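Long-range contacts in MmoQ (PDB 3P3Q), which is a response regulator that probably makes cyclic di-GMP from GTP through a GGDEF domain, the chain described here being its HDOD-domain part: residues T55-A60 with P123-T128; L175-L180 with V188-L193. The protein carries 4 engineered substitutions. All coordinates share one frame; numbering follows the deposited sequence.

Interaction 1. Residues T55-A60 with P123-T128; sequences TRRPVA and PKEAFT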
ATOM      1  N   THR A  55     -18.321  14.728   2.295  1.00 83.93           N
ATOM      2  CA  THR A  55     -19.780  14.708   2.145  1.00 89.12           C
ATOM      3  C   THR A  55     -20.392  13.304   2.259  1.00 92.78           C
ATOM      4  O   THR A  55     -21.615  13.141   2.165  1.00 95.39           O
ATOM      5  CB  THR A  55     -20.219  15.338   0.790  1.00116.81           C
ATOM      6  OG1 THR A  55     -21.647  15.460   0.746  1.00120.95           O
ATOM      7  CG2 THR A  55     -19.761  14.482  -0.382  1.00112.84           C
ATOM      8  N   ARG A  56     -19.548  12.294   2.465  1.00 86.35           N
ATOM      9  CA  ARG A  56     -20.008  10.908   2.513  1.00 81.27           C
ATOM     10  C   ARG A  56     -18.880   9.977   2.925  1.00 72.30           C
ATOM     11  O   ARG A  56     -17.719  10.385   2.951  1.00 71.29           O
ATOM     12  CB  ARG A  56     -20.526  10.485   1.143  1.00 78.62           C
ATOM     13  CG  ARG A  56     -19.557  10.785   0.012  1.00 77.52           C
ATOM     14  CD  ARG A  56     -20.186  10.486  -1.333  1.00 79.77           C
ATOM     15  NE  ARG A  56     -19.373  10.962  -2.446  1.00 78.66           N
ATOM     16  CZ  ARG A  56     -18.363  10.278  -2.972  1.00 72.96           C
ATOM     17  NH1 ARG A  56     -18.047   9.090  -2.468  1.00 72.25           N
ATOM     18  NH2 ARG A  56     -17.671  10.781  -3.993  1.00 62.95           N
ATOM     19  N   ARG A  57     -19.217   8.729   3.241  1.00 59.83           N
ATOM     20  CA  ARG A  57     -18.185   7.752   3.553  1.00 58.19           C
ATOM     21  C   ARG A  57     -17.274   7.543   2.339  1.00 57.07           C
ATOM     22  O   ARG A  57     -17.732   7.532   1.201  1.00 57.83           O
ATOM     23  CB  ARG A  57     -18.773   6.415   4.017  1.00 56.65           C
ATOM     24  CG  ARG A  57     -17.696   5.461   4.536  1.00 65.96           C
ATOM     25  CD  ARG A  57     -18.178   4.046   4.790  1.00 79.66           C
ATOM     26  NE  ARG A  57     -18.864   3.441   3.642  1.00 85.84           N
ATOM     27  CZ  ARG A  57     -18.268   2.846   2.606  1.00 74.54           C
ATOM     28  NH1 ARG A  57     -16.940   2.777   2.521  1.00 72.10           N
ATOM     29  NH2 ARG A  57     -19.014   2.325   1.644  1.00 64.64           N
ATOM     30  N   PRO A  58     -15.970   7.381   2.587  1.00 47.40           N
ATOM     31  CA  PRO A  58     -14.976   7.234   1.529  1.00 47.01           C
ATOM     32  C   PRO A  58     -14.840   5.803   1.012  1.00 48.84           C
ATOM     33  O   PRO A  58     -15.077   4.850   1.765  1.00 47.63           O
ATOM     34  CB  PRO A  58     -13.687   7.644   2.237  1.00 47.58           C
ATOM     35  CG  PRO A  58     -13.901   7.219   3.640  1.00 40.16           C
ATOM     36  CD  PRO A  58     -15.339   7.519   3.911  1.00 42.55           C
ATOM     37  N   VAL A  59     -14.460   5.657  -0.260  1.00 38.69           N
ATOM     38  CA  VAL A  59     -14.116   4.340  -0.779  1.00 39.75           C
ATOM     39  C   VAL A  59     -12.741   3.953  -0.244  1.00 37.28           C
ATOM     40  O   VAL A  59     -11.909   4.820   0.002  1.00 36.69           O
ATOM     41  CB  VAL A  59     -14.149   4.273  -2.331  1.00 59.23           C
ATOM     42  CG1 VAL A  59     -15.577   4.307  -2.829  1.00 62.83           C
ATOM     43  CG2 VAL A  59     -13.347   5.400  -2.945  1.00 55.40           C
ATOM     44  N   ALA A  60     -12.519   2.659  -0.032  1.00 30.37           N
ATOM     45  CA  ALA A  60     -11.263   2.189   0.538  1.00 32.80           C
ATOM     46  C   ALA A  60     -10.832   0.914  -0.162  1.00 33.20           C
ATOM     47  O   ALA A  60     -10.066   0.120   0.388  1.00 28.72           O
ATOM     48  CB  ALA A  60     -11.401   1.946   2.034  1.00 38.58           C
ATOM     49  N   PRO A 123     -12.507  -6.738   4.744  1.00 46.46           N
ATOM     50  CA  PRO A 123     -11.354  -7.397   4.119  1.00 49.85           C
ATOM     51  C   PRO A 123     -10.833  -6.689   2.867  1.00 52.57           C
ATOM     52  O   PRO A 123      -9.619  -6.546   2.720  1.00 52.05           O
ATOM     53  CB  PRO A 123     -11.912  -8.772   3.749  1.00 45.52           C
ATOM     54  CG  PRO A 123     -12.914  -9.043   4.836  1.00 48.98           C
ATOM     55  CD  PRO A 123     -13.549  -7.705   5.131  1.00 48.25           C
ATOM     56  N   LYS A 124     -11.734  -6.277   1.979  1.00 50.20           N
ATOM     57  CA  LYS A 124     -11.340  -5.600   0.751  1.00 51.00           C
ATOM     58  C   LYS A 124     -10.622  -4.302   1.090  1.00 46.26           C
ATOM     59  O   LYS A 124      -9.684  -3.899   0.401  1.00 50.32           O
ATOM     60  CB  LYS A 124     -12.556  -5.319  -0.138  1.00 53.71           C
ATOM     61  CG  LYS A 124     -12.957  -6.472  -1.047  1.00 61.23           C
ATOM     62  CD  LYS A 124     -14.346  -6.243  -1.661  1.00 72.24           C
ATOM     63  CE  LYS A 124     -14.773  -7.387  -2.602  1.00 75.70           C
ATOM     64  NZ  LYS A 124     -14.837  -8.729  -1.937  1.00 74.56           N
ATOM     65  N   GLU A 125     -11.052  -3.664   2.169  1.00 32.18           N
ATOM     66  CA  GLU A 125     -10.488  -2.376   2.559  1.00 31.95           C
ATOM     67  C   GLU A 125      -9.206  -2.545   3.347  1.00 32.17           C
ATOM     68  O   GLU A 125      -8.315  -1.692   3.302  1.00 38.43           O
ATOM     69  CB  GLU A 125     -11.493  -1.564   3.381  1.00 38.11           C
ATOM     70  CG  GLU A 125     -12.837  -1.342   2.688  1.00 44.47           C
ATOM     71  CD  GLU A 125     -13.721  -0.373   3.423  1.00 47.67           C
ATOM     72  OE1 GLU A 125     -13.450  -0.106   4.608  1.00 44.49           O
ATOM     73  OE2 GLU A 125     -14.685   0.130   2.813  1.00 63.01           O
ATOM     74  N   ALA A 126      -9.122  -3.639   4.093  1.00 29.11           N
ATOM     75  CA  ALA A 126      -7.936  -3.909   4.888  1.00 35.35           C
ATOM     76  C   ALA A 126      -6.837  -4.318   3.917  1.00 41.60           C
ATOM     77  O   ALA A 126      -5.657  -3.991   4.112  1.00 47.05           O
ATOM     78  CB  ALA A 126      -8.207  -5.000   5.915  1.00 29.96           C
ATOM     79  N   PHE A 127      -7.237  -5.004   2.850  1.00 34.62           N
ATOM     80  CA  PHE A 127      -6.315  -5.291   1.759  1.00 35.85           C
ATOM     81  C   PHE A 127      -5.582  -4.001   1.345  1.00 33.87           C
ATOM     82  O   PHE A 127      -4.352  -3.950   1.285  1.00 27.44           O
ATOM     83  CB  PHE A 127      -7.062  -5.880   0.558  1.00 31.38           C
ATOM     84  CG  PHE A 127      -6.186  -6.083  -0.641  1.00 29.08           C
ATOM     85  CD1 PHE A 127      -5.968  -5.040  -1.540  1.00 23.89           C
ATOM     86  CD2 PHE A 127      -5.551  -7.295  -0.854  1.00 27.64           C
ATOM     87  CE1 PHE A 127      -5.131  -5.208  -2.641  1.00 27.13           C
ATOM     88  CE2 PHE A 127      -4.715  -7.485  -1.957  1.00 35.22           C
ATOM     89  CZ  PHE A 127      -4.501  -6.440  -2.857  1.00 31.39           C
ATOM     90  N   THR A 128      -6.363  -2.958   1.087  1.00 34.48           N
ATOM     91  CA  THR A 128      -5.851  -1.676   0.622  1.00 32.64           C
ATOM     92  C   THR A 128      -4.920  -1.002   1.628  1.00 35.79           C
ATOM     93  O   THR A 128      -3.826  -0.567   1.275  1.00 30.28           O
ATOM     94  CB  THR A 128      -7.001  -0.726   0.274  1.00 32.56           C
ATOM     95  OG1 THR A 128      -7.981  -1.421  -0.523  1.00 30.93           O
ATOM     96  CG2 THR A 128      -6.465   0.479  -0.493  1.00 25.93           C
TER
HETATM   97  O   HOH W   1     -15.186   0.956   0.048  1.00 32.18           O
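Ala-60 meets the first turns of helix 123-132 through both its carbonyl and its methyl; within the HDOD domain the contact joins the loop between helices 38-49 and 62-69 to the start of that helix. Ala-60 O lies 2.7 Å from Thr-128 OG1, and the same hydroxyl oxygen is 3.1 Å from Lys-124 O in its own helix, so two carbonyls compete for one proton. A CA-H...O contact adds to the grip on the loop carbonyl: Glu-125 CA is 3.3 Å from Ala-60 O, with 153° at the hydrogen. The Glu-125 side chain runs alongside Ala-60, its CD 3.6 Å from Ala-60 CB. With CG anti to the carbonyl carbon (chi1 -56°) and the chain extended beyond it, the carboxylate passes the methyl and heads for Arg-57. There Glu-125 OE2 makes a long salt bridge to Arg-57 NH1 (3.5 Å), the guanidinium and carboxylate planes 35° apart. One water bridges the loop and the helix side chain, donating to Glu-125 OE2 at 2.9 Å and accepting from Ala-60 N at 3.2 Å; it also sits in plane at the guanidinium edge. Replacing Glu-125 by an alanine would probably leave Arg-57 without this counter-charge and the water without its acceptor. Further out, Asn-49 OD1 bonds Val-59 N and so fixes the loop just before Ala-60, while Phe-185 packs on both Ala-60 and Thr-128. The chemistry is thus graded: Ala-60 O lies against the Thr-128 hydroxyl and the CA-H of Glu-125, Ala-60 N against the water, whereas the charged pair lies toward the exposed side, where its long separation suggests a modest, solvent-weakened attraction.

Interaction 2. Residues L175-L180 with V188-L193; sequences LTRMLL and VFIDAL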
ATOM      1  N   LEU A 175       4.871  10.387   6.217  1.00 30.56           N
ATOM      2  CA  LEU A 175       4.449  10.516   4.820  1.00 33.86           C
ATOM      3  C   LEU A 175       3.311   9.544   4.491  1.00 28.79           C
ATOM      4  O   LEU A 175       2.296   9.947   3.945  1.00 33.05           O
ATOM      5  CB  LEU A 175       5.616  10.284   3.853  1.00 35.11           C
ATOM      6  CG  LEU A 175       5.953  11.436   2.905  1.00 38.99           C
ATOM      7  CD1 LEU A 175       6.916  10.980   1.810  1.00 29.24           C
ATOM      8  CD2 LEU A 175       4.700  12.061   2.300  1.00 35.25           C
ATOM      9  N   THR A 176       3.480   8.264   4.810  1.00 30.63           N
ATOM     10  CA  THR A 176       2.410   7.302   4.560  1.00 28.33           C
ATOM     11  C   THR A 176       1.096   7.860   5.085  1.00 33.09           C
ATOM     12  O   THR A 176       0.087   7.882   4.377  1.00 35.20           O
ATOM     13  CB  THR A 176       2.684   5.936   5.206  1.00 27.75           C
ATOM     14  OG1 THR A 176       3.787   5.312   4.546  1.00 31.60           O
ATOM     15  CG2 THR A 176       1.472   5.023   5.066  1.00 17.81           C
ATOM     16  N   ARG A 177       1.119   8.350   6.318  1.00 32.05           N
ATOM     17  CA  ARG A 177      -0.101   8.813   6.958  1.00 29.83           C
ATOM     18  C   ARG A 177      -0.716  10.050   6.304  1.00 36.48           C
ATOM     19  O   ARG A 177      -1.936  10.136   6.152  1.00 39.42           O
ATOM     20  CB  ARG A 177       0.123   9.024   8.451  1.00 31.63           C
ATOM     21  CG  ARG A 177       0.564   7.754   9.169  1.00 37.42           C
ATOM     22  CD  ARG A 177       0.327   7.827  10.686  1.00 43.83           C
ATOM     23  NE  ARG A 177       0.941   9.006  11.304  1.00 47.94           N
ATOM     24  CZ  ARG A 177       2.236   9.122  11.589  1.00 48.25           C
ATOM     25  NH1 ARG A 177       3.075   8.137  11.302  1.00 50.04           N
ATOM     26  NH2 ARG A 177       2.697  10.229  12.150  1.00 51.06           N
HETATM   27  N   MSE A 178       0.109  11.009   5.905  1.00 35.75           N
HETATM   28  CA  MSE A 178      -0.437  12.198   5.249  1.00 32.03           C
HETATM   29  C   MSE A 178      -0.973  11.891   3.855  1.00 22.85           C
HETATM   30  O   MSE A 178      -1.905  12.537   3.375  1.00 33.15           O
HETATM   31  CB  MSE A 178       0.608  13.306   5.159  1.00 34.14           C
HETATM   32  CG  MSE A 178       1.139  13.798   6.505  1.00 34.72           C
HETATM   33 SE   MSE A 178       2.889  14.640   6.242  1.00 91.82          SE
HETATM   34  CE  MSE A 178       2.352  16.128   5.075  1.00 55.56           C
ATOM     35  N   LEU A 179      -0.363  10.919   3.198  1.00 26.03           N
ATOM     36  CA  LEU A 179      -0.810  10.494   1.874  1.00 35.09           C
ATOM     37  C   LEU A 179      -2.188   9.827   1.999  1.00 34.47           C
ATOM     38  O   LEU A 179      -3.148  10.183   1.299  1.00 34.63           O
ATOM     39  CB  LEU A 179       0.207   9.516   1.292  1.00 28.99           C
ATOM     40  CG  LEU A 179       1.154   9.861   0.138  1.00 29.50           C
ATOM     41  CD1 LEU A 179       1.034  11.274  -0.375  1.00 27.16           C
ATOM     42  CD2 LEU A 179       2.575   9.532   0.499  1.00 31.64           C
ATOM     43  N   LEU A 180      -2.279   8.867   2.916  1.00 36.80           N
ATOM     44  CA  LEU A 180      -3.534   8.167   3.180  1.00 37.30           C
ATOM     45  C   LEU A 180      -4.648   9.133   3.562  1.00 41.20           C
ATOM     46  O   LEU A 180      -5.818   8.894   3.253  1.00 43.63           O
ATOM     47  CB  LEU A 180      -3.346   7.117   4.275  1.00 34.56           C
ATOM     48  CG  LEU A 180      -2.436   5.952   3.891  1.00 36.72           C
ATOM     49  CD1 LEU A 180      -2.581   4.800   4.861  1.00 34.82           C
ATOM     50  CD2 LEU A 180      -2.802   5.506   2.510  1.00 37.48           C
ATOM     51  N   VAL A 188     -10.064   5.768  11.082  1.00 49.25           N
ATOM     52  CA  VAL A 188      -9.744   4.582  11.851  1.00 54.53           C
ATOM     53  C   VAL A 188      -8.559   3.805  11.275  1.00 52.27           C
ATOM     54  O   VAL A 188      -7.764   3.230  12.017  1.00 53.21           O
ATOM     55  CB  VAL A 188     -10.957   3.663  11.937  1.00 59.47           C
ATOM     56  CG1 VAL A 188     -10.564   2.343  12.571  1.00 58.29           C
ATOM     57  CG2 VAL A 188     -12.079   4.359  12.716  1.00 61.40           C
ATOM     58  N   PHE A 189      -8.437   3.783   9.954  1.00 46.78           N
ATOM     59  CA  PHE A 189      -7.335   3.068   9.329  1.00 48.31           C
ATOM     60  C   PHE A 189      -6.028   3.776   9.633  1.00 44.76           C
ATOM     61  O   PHE A 189      -4.998   3.137   9.836  1.00 48.48           O
ATOM     62  CB  PHE A 189      -7.512   2.998   7.813  1.00 53.24           C
ATOM     63  CG  PHE A 189      -8.539   1.988   7.346  1.00 61.82           C
ATOM     64  CD1 PHE A 189      -9.745   1.829   8.014  1.00 65.64           C
ATOM     65  CD2 PHE A 189      -8.309   1.232   6.206  1.00 61.74           C
ATOM     66  CE1 PHE A 189     -10.686   0.911   7.569  1.00 65.64           C
ATOM     67  CE2 PHE A 189      -9.245   0.323   5.755  1.00 68.03           C
ATOM     68  CZ  PHE A 189     -10.438   0.160   6.440  1.00 67.00           C
ATOM     69  N   ILE A 190      -6.073   5.103   9.643  1.00 40.31           N
ATOM     70  CA  ILE A 190      -4.868   5.911   9.811  1.00 43.06           C
ATOM     71  C   ILE A 190      -4.358   5.825  11.235  1.00 44.98           C
ATOM     72  O   ILE A 190      -3.156   5.855  11.480  1.00 46.40           O
ATOM     73  CB  ILE A 190      -5.115   7.390   9.457  1.00 49.26           C
ATOM     74  CG1 ILE A 190      -5.597   7.522   8.012  1.00 49.74           C
ATOM     75  CG2 ILE A 190      -3.851   8.195   9.642  1.00 50.82           C
ATOM     76  CD1 ILE A 190      -5.714   8.939   7.548  1.00 48.03           C
ATOM     77  N   ASP A 191      -5.288   5.714  12.175  1.00 55.40           N
ATOM     78  CA  ASP A 191      -4.939   5.577  13.579  1.00 57.08           C
ATOM     79  C   ASP A 191      -4.324   4.203  13.807  1.00 57.71           C
ATOM     80  O   ASP A 191      -3.264   4.077  14.437  1.00 54.53           O
ATOM     81  CB  ASP A 191      -6.185   5.738  14.442  1.00 63.42           C
ATOM     82  CG  ASP A 191      -6.880   7.059  14.218  1.00 61.34           C
ATOM     83  OD1 ASP A 191      -6.176   8.070  14.003  1.00 52.31           O
ATOM     84  OD2 ASP A 191      -8.129   7.080  14.258  1.00 66.34           O
ATOM     85  N   ALA A 192      -4.994   3.178  13.279  1.00 50.12           N
ATOM     86  CA  ALA A 192      -4.503   1.810  13.371  1.00 43.67           C
ATOM     87  C   ALA A 192      -3.075   1.721  12.860  1.00 44.58           C
ATOM     88  O   ALA A 192      -2.207   1.153  13.514  1.00 56.23           O
ATOM     89  CB  ALA A 192      -5.411   0.861  12.599  1.00 47.25           C
ATOM     90  N   LEU A 193      -2.831   2.296  11.691  1.00 47.47           N
ATOM     91  CA  LEU A 193      -1.493   2.315  11.113  1.00 44.92           C
ATOM     92  C   LEU A 193      -0.476   3.000  12.031  1.00 49.01           C
ATOM     93  O   LEU A 193       0.625   2.487  12.240  1.00 48.56           O
ATOM     94  CB  LEU A 193      -1.511   3.017   9.756  1.00 30.68           C
ATOM     95  CG  LEU A 193      -0.152   3.394   9.177  1.00 31.89           C
ATOM     96  CD1 LEU A 193       0.641   2.142   8.814  1.00 40.07           C
ATOM     97  CD2 LEU A 193      -0.323   4.304   7.974  1.00 29.45           C
TER
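An antiparallel helical hairpin of the HDOD domain joins helix 172-182 to helix 187-196; the two segments run at 176° to each other, with axes 10.2 Å apart at closest approach. Leu-193 spans the distance between the helices. Its CG stands anti to the backbone N (chi1 167°), which directs the branch at the partner helix, and one methyl, CD2, does the touching. It meets three residues there: Thr-176 CG2 at 3.5 Å, the two side chains crossing obliquely, Arg-177 CG at 3.8 Å, and Leu-180 CD1 at 3.9 Å. The side chains of Leu-180 and Leu-193 cross at about a right angle. One turn earlier on its helix, Ile-190 takes the neighbouring space: its CG1 is 4.4 Å from Leu-180 CB, and its terminal CD1 lies 4.1 Å from the backbone carbon Leu-180 C. Arg-177 joins through its aliphatic part, its CB 4.2 Å from Ile-190 CG2. The polar side of Thr-176 points elsewhere: OG1 is hydrogen-bonded to Gly-136 N and His-172 O, leaving the methyl for Leu-193. The interface is therefore knit mainly by apolar branches and the methylenes of Arg-177, with the one buried hydroxyl satisfied by backbone outside it. Around the hairpin, helix 123-132 lies against Leu-180 through Leu-129 and Leu-132, helix 207-224 packs Leu-214 on Leu-193, and helix 135-143 contacts Leu-175 and Leu-179, so the pair is embedded in an all-helical bundle.

Overall arrangement
Helix 123-132, which supplies one side of interaction 1, also packs on the hairpin of interaction 2, and the centres of the two contacts lie 13 Å apart. The link is direct: Phe-189, on the second helix of the hairpin, brings CE2 to 3.3 Å from Glu-125 O, so the residue that faces the loop with its side chain meets the hairpin with its backbone. Farther along helix 123-132, Leu-129 touches both Phe-189 and Leu-180. Phe-185, in the turn of the hairpin, adds another bridge, touching Ala-60 and Thr-128 of interaction 1 and Leu-180 of interaction 2. Both contacts belong to the HDOD domain, one polar and partly buried, the other apolar and buried.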